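Local coordinates for protein serine protease pet (Escherichia coli, PDB 4OM9) that is a secreted autotransporter serine protease toxin of enteroaggregative strains, probably cleaving host alpha-fodrin, with its protease domain carried on a long beta-helix, at residues T671-I685 and T692-G706. Numbering follows the deposited sequence.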
loop_
_atom_site.group_PDB
_atom_site.type_symbol
_atom_site.label_atom_id
_atom_site.label_comp_id
_atom_site.label_asym_id
_atom_site.label_seq_id
_atom_site.Cartn_x
_atom_site.Cartn_y
_atom_site.Cartn_z
ATOM N N THR A 671 0.506 -17.557 1.564
ATOM C CA THR A 671 1.609 -18.481 1.331
ATOM C C THR A 671 2.373 -18.832 2.611
ATOM O O THR A 671 3.254 -18.098 3.054
ATOM C CB THR A 671 2.598 -17.910 0.326
ATOM O OG1 THR A 671 1.907 -17.600 -0.890
ATOM C CG2 THR A 671 3.722 -18.904 0.057
ATOM N N LEU A 672 2.045 -19.963 3.211
ATOM C CA LEU A 672 2.733 -20.356 4.416
ATOM C C LEU A 672 4.055 -21.020 4.071
ATOM O O LEU A 672 4.126 -22.237 3.904
ATOM C CB LEU A 672 1.852 -21.274 5.243
ATOM C CG LEU A 672 0.494 -20.639 5.561
ATOM C CD1 LEU A 672 -0.348 -21.548 6.454
ATOM C CD2 LEU A 672 0.667 -19.266 6.194
ATOM N N ASN A 673 5.105 -20.206 3.956
ATOM C CA ASN A 673 6.449 -20.714 3.680
ATOM C C ASN A 673 7.340 -20.695 4.918
ATOM O O ASN A 673 8.561 -20.796 4.824
ATOM C CB ASN A 673 7.107 -19.929 2.530
ATOM C CG ASN A 673 7.282 -18.437 2.829
ATOM O OD1 ASN A 673 7.031 -17.965 3.935
ATOM N ND2 ASN A 673 7.734 -17.698 1.833
ATOM N N THR A 674 6.704 -20.579 6.078
ATOM C CA THR A 674 7.369 -20.721 7.366
ATOM C C THR A 674 6.527 -21.675 8.205
ATOM O O THR A 674 5.302 -21.663 8.104
ATOM C CB THR A 674 7.536 -19.344 8.081
ATOM O OG1 THR A 674 8.721 -18.697 7.604
ATOM C CG2 THR A 674 7.636 -19.514 9.576
ATOM N N VAL A 675 7.183 -22.495 9.023
ATOM C CA VAL A 675 6.507 -23.549 9.776
ATOM C C VAL A 675 5.375 -23.025 10.651
ATOM O O VAL A 675 5.575 -22.135 11.461
ATOM C CB VAL A 675 7.505 -24.321 10.675
ATOM C CG1 VAL A 675 6.766 -25.338 11.538
ATOM C CG2 VAL A 675 8.578 -24.997 9.831
ATOM N N SER A 676 4.187 -23.598 10.494
ATOM C CA SER A 676 3.014 -23.161 11.245
ATOM C C SER A 676 2.578 -24.178 12.301
ATOM O O SER A 676 2.511 -25.386 12.050
ATOM C CB SER A 676 1.848 -22.873 10.294
ATOM O OG SER A 676 2.029 -21.632 9.641
ATOM N N SER A 677 2.263 -23.664 13.482
ATOM C CA SER A 677 1.845 -24.490 14.593
ATOM C C SER A 677 0.597 -23.908 15.266
ATOM O O SER A 677 0.645 -22.850 15.885
ATOM C CB SER A 677 3.000 -24.632 15.586
ATOM O OG SER A 677 2.542 -24.474 16.918
ATOM N N LEU A 678 -0.527 -24.595 15.116
ATOM C CA LEU A 678 -1.787 -24.160 15.703
ATOM C C LEU A 678 -2.223 -25.113 16.824
ATOM O O LEU A 678 -2.451 -26.312 16.603
ATOM C CB LEU A 678 -2.870 -24.076 14.634
ATOM C CG LEU A 678 -2.960 -22.913 13.639
ATOM C CD1 LEU A 678 -1.659 -22.106 13.488
ATOM C CD2 LEU A 678 -3.457 -23.385 12.273
ATOM N N ASP A 679 -2.325 -24.585 18.038
ATOM C CA ASP A 679 -2.753 -25.393 19.168
ATOM C C ASP A 679 -4.083 -24.895 19.690
ATOM O O ASP A 679 -4.145 -23.830 20.283
ATOM C CB ASP A 679 -1.710 -25.377 20.278
ATOM C CG ASP A 679 -2.084 -26.285 21.435
ATOM O OD1 ASP A 679 -2.981 -27.129 21.256
ATOM O OD2 ASP A 679 -1.484 -26.158 22.527
ATOM N N ARG A 680 -5.139 -25.676 19.473
ATOM C CA ARG A 680 -6.502 -25.272 19.812
ATOM C C ARG A 680 -6.868 -24.025 19.012
ATOM O O ARG A 680 -7.655 -23.187 19.442
ATOM C CB ARG A 680 -6.641 -25.035 21.324
ATOM C CG ARG A 680 -6.011 -26.145 22.158
ATOM C CD ARG A 680 -6.284 -26.008 23.646
ATOM N NE ARG A 680 -5.743 -24.781 24.227
ATOM C CZ ARG A 680 -4.459 -24.581 24.516
ATOM N NH1 ARG A 680 -3.553 -25.513 24.263
ATOM N NH2 ARG A 680 -4.076 -23.441 25.055
ATOM N N THR A 681 -6.284 -23.921 17.829
ATOM C CA THR A 681 -6.495 -22.765 16.982
ATOM C C THR A 681 -7.197 -23.102 15.660
ATOM O O THR A 681 -6.555 -23.493 14.689
ATOM C CB THR A 681 -5.145 -22.029 16.698
ATOM O OG1 THR A 681 -4.632 -21.467 17.924
ATOM C CG2 THR A 681 -5.325 -20.900 15.644
ATOM N N ALA A 682 -8.515 -22.920 15.626
ATOM C CA ALA A 682 -9.307 -23.299 14.455
ATOM C C ALA A 682 -9.013 -22.444 13.212
ATOM O O ALA A 682 -8.972 -21.214 13.280
ATOM C CB ALA A 682 -10.787 -23.238 14.785
ATOM N N LEU A 683 -8.824 -23.118 12.079
ATOM C CA LEU A 683 -8.490 -22.466 10.826
ATOM C C LEU A 683 -9.610 -22.598 9.808
ATOM O O LEU A 683 -9.956 -23.710 9.398
ATOM C CB LEU A 683 -7.203 -23.053 10.247
ATOM C CG LEU A 683 -6.858 -22.550 8.837
ATOM C CD1 LEU A 683 -6.843 -21.038 8.785
ATOM C CD2 LEU A 683 -5.529 -23.098 8.381
ATOM N N THR A 684 -10.170 -21.470 9.381
ATOM C CA THR A 684 -11.250 -21.511 8.402
ATOM C C THR A 684 -10.884 -20.785 7.120
ATOM O O THR A 684 -10.666 -19.579 7.119
ATOM C CB THR A 684 -12.553 -20.912 8.958
ATOM O OG1 THR A 684 -13.001 -21.700 10.067
ATOM C CG2 THR A 684 -13.637 -20.927 7.885
ATOM N N ILE A 685 -10.830 -21.540 6.025
ATOM C CA ILE A 685 -10.511 -20.997 4.706
ATOM C C ILE A 685 -11.792 -20.838 3.911
ATOM O O ILE A 685 -12.408 -21.829 3.533
ATOM C CB ILE A 685 -9.520 -21.907 3.970
ATOM C CG1 ILE A 685 -8.238 -22.026 4.806
ATOM C CG2 ILE A 685 -9.237 -21.382 2.592
ATOM C CD1 ILE A 685 -7.141 -22.855 4.183
ATOM N N THR A 692 -1.653 -21.636 -0.032
ATOM C CA THR A 692 -0.592 -22.584 -0.327
ATOM C C THR A 692 0.369 -22.653 0.853
ATOM O O THR A 692 0.914 -21.631 1.287
ATOM C CB THR A 692 0.192 -22.196 -1.597
ATOM O OG1 THR A 692 -0.720 -21.780 -2.624
ATOM C CG2 THR A 692 1.030 -23.365 -2.087
ATOM N N ALA A 693 0.572 -23.853 1.380
ATOM C CA ALA A 693 1.483 -24.041 2.499
ATOM C C ALA A 693 2.669 -24.914 2.095
ATOM O O ALA A 693 2.569 -26.135 2.087
ATOM C CB ALA A 693 0.748 -24.650 3.678
ATOM N N SER A 694 3.787 -24.282 1.764
ATOM C CA SER A 694 4.971 -24.991 1.298
ATOM C C SER A 694 5.849 -25.375 2.473
ATOM O O SER A 694 6.937 -25.933 2.317
ATOM C CB SER A 694 5.758 -24.130 0.308
ATOM O OG SER A 694 4.930 -23.705 -0.763
ATOM N N SER A 695 5.356 -25.059 3.659
ATOM C CA SER A 695 6.093 -25.278 4.889
ATOM C C SER A 695 5.210 -26.081 5.828
ATOM O O SER A 695 3.985 -25.964 5.768
ATOM C CB SER A 695 6.501 -23.930 5.507
ATOM O OG SER A 695 7.259 -24.101 6.689
ATOM N N SER A 696 5.820 -26.893 6.684
ATOM C CA SER A 696 5.069 -27.753 7.607
ATOM C C SER A 696 3.947 -27.038 8.369
ATOM O O SER A 696 4.127 -25.922 8.862
ATOM C CB SER A 696 6.018 -28.383 8.628
ATOM O OG SER A 696 6.723 -29.484 8.096
ATOM N N LEU A 697 2.796 -27.694 8.479
ATOM C CA LEU A 697 1.703 -27.167 9.281
ATOM C C LEU A 697 1.108 -28.228 10.204
ATOM O O LEU A 697 0.483 -29.174 9.744
ATOM C CB LEU A 697 0.617 -26.587 8.383
ATOM C CG LEU A 697 -0.612 -26.026 9.099
ATOM C CD1 LEU A 697 -1.009 -24.694 8.494
ATOM C CD2 LEU A 697 -1.770 -27.008 9.023
ATOM N N PHE A 698 1.310 -28.052 11.507
ATOM C CA PHE A 698 0.770 -28.944 12.526
ATOM C C PHE A 698 -0.345 -28.242 13.270
ATOM O O PHE A 698 -0.251 -27.050 13.547
ATOM C CB PHE A 698 1.845 -29.377 13.519
ATOM C CG PHE A 698 3.135 -29.773 12.878
ATOM C CD1 PHE A 698 4.072 -28.816 12.529
ATOM C CD2 PHE A 698 3.420 -31.101 12.631
ATOM C CE1 PHE A 698 5.263 -29.175 11.937
ATOM C CE2 PHE A 698 4.605 -31.469 12.037
ATOM C CZ PHE A 698 5.530 -30.508 11.689
ATOM N N THR A 699 -1.399 -28.977 13.600
ATOM C CA THR A 699 -2.526 -28.386 14.302
ATOM C C THR A 699 -3.260 -29.416 15.153
ATOM O O THR A 699 -3.633 -30.492 14.679
ATOM C CB THR A 699 -3.503 -27.748 13.327
ATOM O OG1 THR A 699 -2.814 -26.751 12.571
ATOM C CG2 THR A 699 -4.634 -27.085 14.073
ATOM N N THR A 700 -3.464 -29.073 16.418
ATOM C CA THR A 700 -4.198 -29.932 17.330
ATOM C C THR A 700 -5.694 -29.773 17.107
ATOM O O THR A 700 -6.507 -30.412 17.765
ATOM C CB THR A 700 -3.850 -29.614 18.784
ATOM O OG1 THR A 700 -4.189 -28.249 19.071
ATOM C CG2 THR A 700 -2.359 -29.831 19.020
ATOM N N SER A 701 -6.036 -28.917 16.154
ATOM C CA SER A 701 -7.411 -28.595 15.824
ATOM C C SER A 701 -7.678 -28.946 14.364
ATOM O O SER A 701 -6.929 -29.711 13.760
ATOM C CB SER A 701 -7.679 -27.109 16.080
ATOM O OG SER A 701 -9.035 -26.772 15.854
ATOM N N ASN A 702 -8.726 -28.354 13.797
ATOM C CA ASN A 702 -9.163 -28.662 12.438
ATOM C C ASN A 702 -9.104 -27.474 11.473
ATOM O O ASN A 702 -9.071 -26.318 11.887
ATOM C CB ASN A 702 -10.591 -29.189 12.470
ATOM C CG ASN A 702 -11.582 -28.111 12.833
ATOM O OD1 ASN A 702 -12.291 -27.603 11.976
ATOM N ND2 ASN A 702 -11.612 -27.729 14.108
ATOM N N ILE A 703 -9.125 -27.793 10.181
ATOM C CA ILE A 703 -9.103 -26.816 9.101
ATOM C C ILE A 703 -10.331 -26.982 8.230
ATOM O O ILE A 703 -10.540 -28.048 7.659
ATOM C CB ILE A 703 -7.849 -26.974 8.219
ATOM C CG1 ILE A 703 -6.581 -26.833 9.055
ATOM C CG2 ILE A 703 -7.855 -25.970 7.068
ATOM C CD1 ILE A 703 -5.363 -27.391 8.373
ATOM N N LYS A 704 -11.146 -25.940 8.135
ATOM C CA LYS A 704 -12.300 -25.945 7.248
ATOM C C LYS A 704 -11.994 -25.103 6.027
ATOM O O LYS A 704 -11.441 -24.005 6.160
ATOM C CB LYS A 704 -13.540 -25.424 7.972
ATOM C CG LYS A 704 -13.920 -26.283 9.158
ATOM C CD LYS A 704 -15.100 -25.730 9.937
ATOM C CE LYS A 704 -15.342 -26.588 11.180
ATOM N NZ LYS A 704 -16.519 -26.164 11.987
ATOM N N SER A 705 -12.346 -25.602 4.840
ATOM C CA SER A 705 -11.947 -24.936 3.603
ATOM C C SER A 705 -12.946 -25.059 2.447
ATOM O O SER A 705 -13.261 -26.152 1.984
ATOM C CB SER A 705 -10.583 -25.466 3.148
ATOM O OG SER A 705 -10.234 -24.958 1.870
ATOM N N GLY A 706 -13.419 -23.906 1.985
ATOM C CA GLY A 706 -14.337 -23.812 0.871
ATOM C C GLY A 706 -13.658 -23.109 -0.285
ATOM O O GLY A 706 -14.313 -22.693 -1.243
HETATM O O HOH W 1 -12.243 -24.238 11.086
#
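Ser676, Ser677 and Leu678 pair in parallel with Leu697, Phe698 and Thr699, as neighbouring coils do in a right-handed parallel beta-helix. The ladder's backbone bonds include Leu678 N to Phe698 O at 2.9 Å, with an N-H...O angle of 173°. That carbonyl takes a second donor, Thr699 OG1, from above its plane. After the turn a second ladder, displaced by one residue, joins Leu683–Ile685 to Ile703–Ser705, and Gly706 N extends it to Ile685 O (2.8 Å).

Inside the coils, Leu672 CD1 meets Leu697 CD1 at 3.8 Å, and Leu683 and Ile703 lie side by side, CD2 against CG2 at 3.9 Å. Leu678 rests CB and CD2 on Thr699 OG1, each 3.4 Å away. Outside, the Phe698 ring has Val675 CG1, from the turn before strand 676-679, at its edge, 4.1 Å from CE1.

Polar side chains tie the turn. Asp679, its carboxylate swung anti to the backbone N (chi1 -176°), accepts Thr700 OG1 on the anti lone pair of OD1 at 2.7 Å, while OD2 forms a salt bridge with Arg680 NH1 at 2.8 Å.

Arg680 NE also pairs with Asp659 on the preceding coil, where strand 655-658 flanks strand 676-679. On the other side, strand 725-729 continues the stack beyond strand 697-699, Phe726 touching Phe698; strand 733-735 does so beyond strand 703-705.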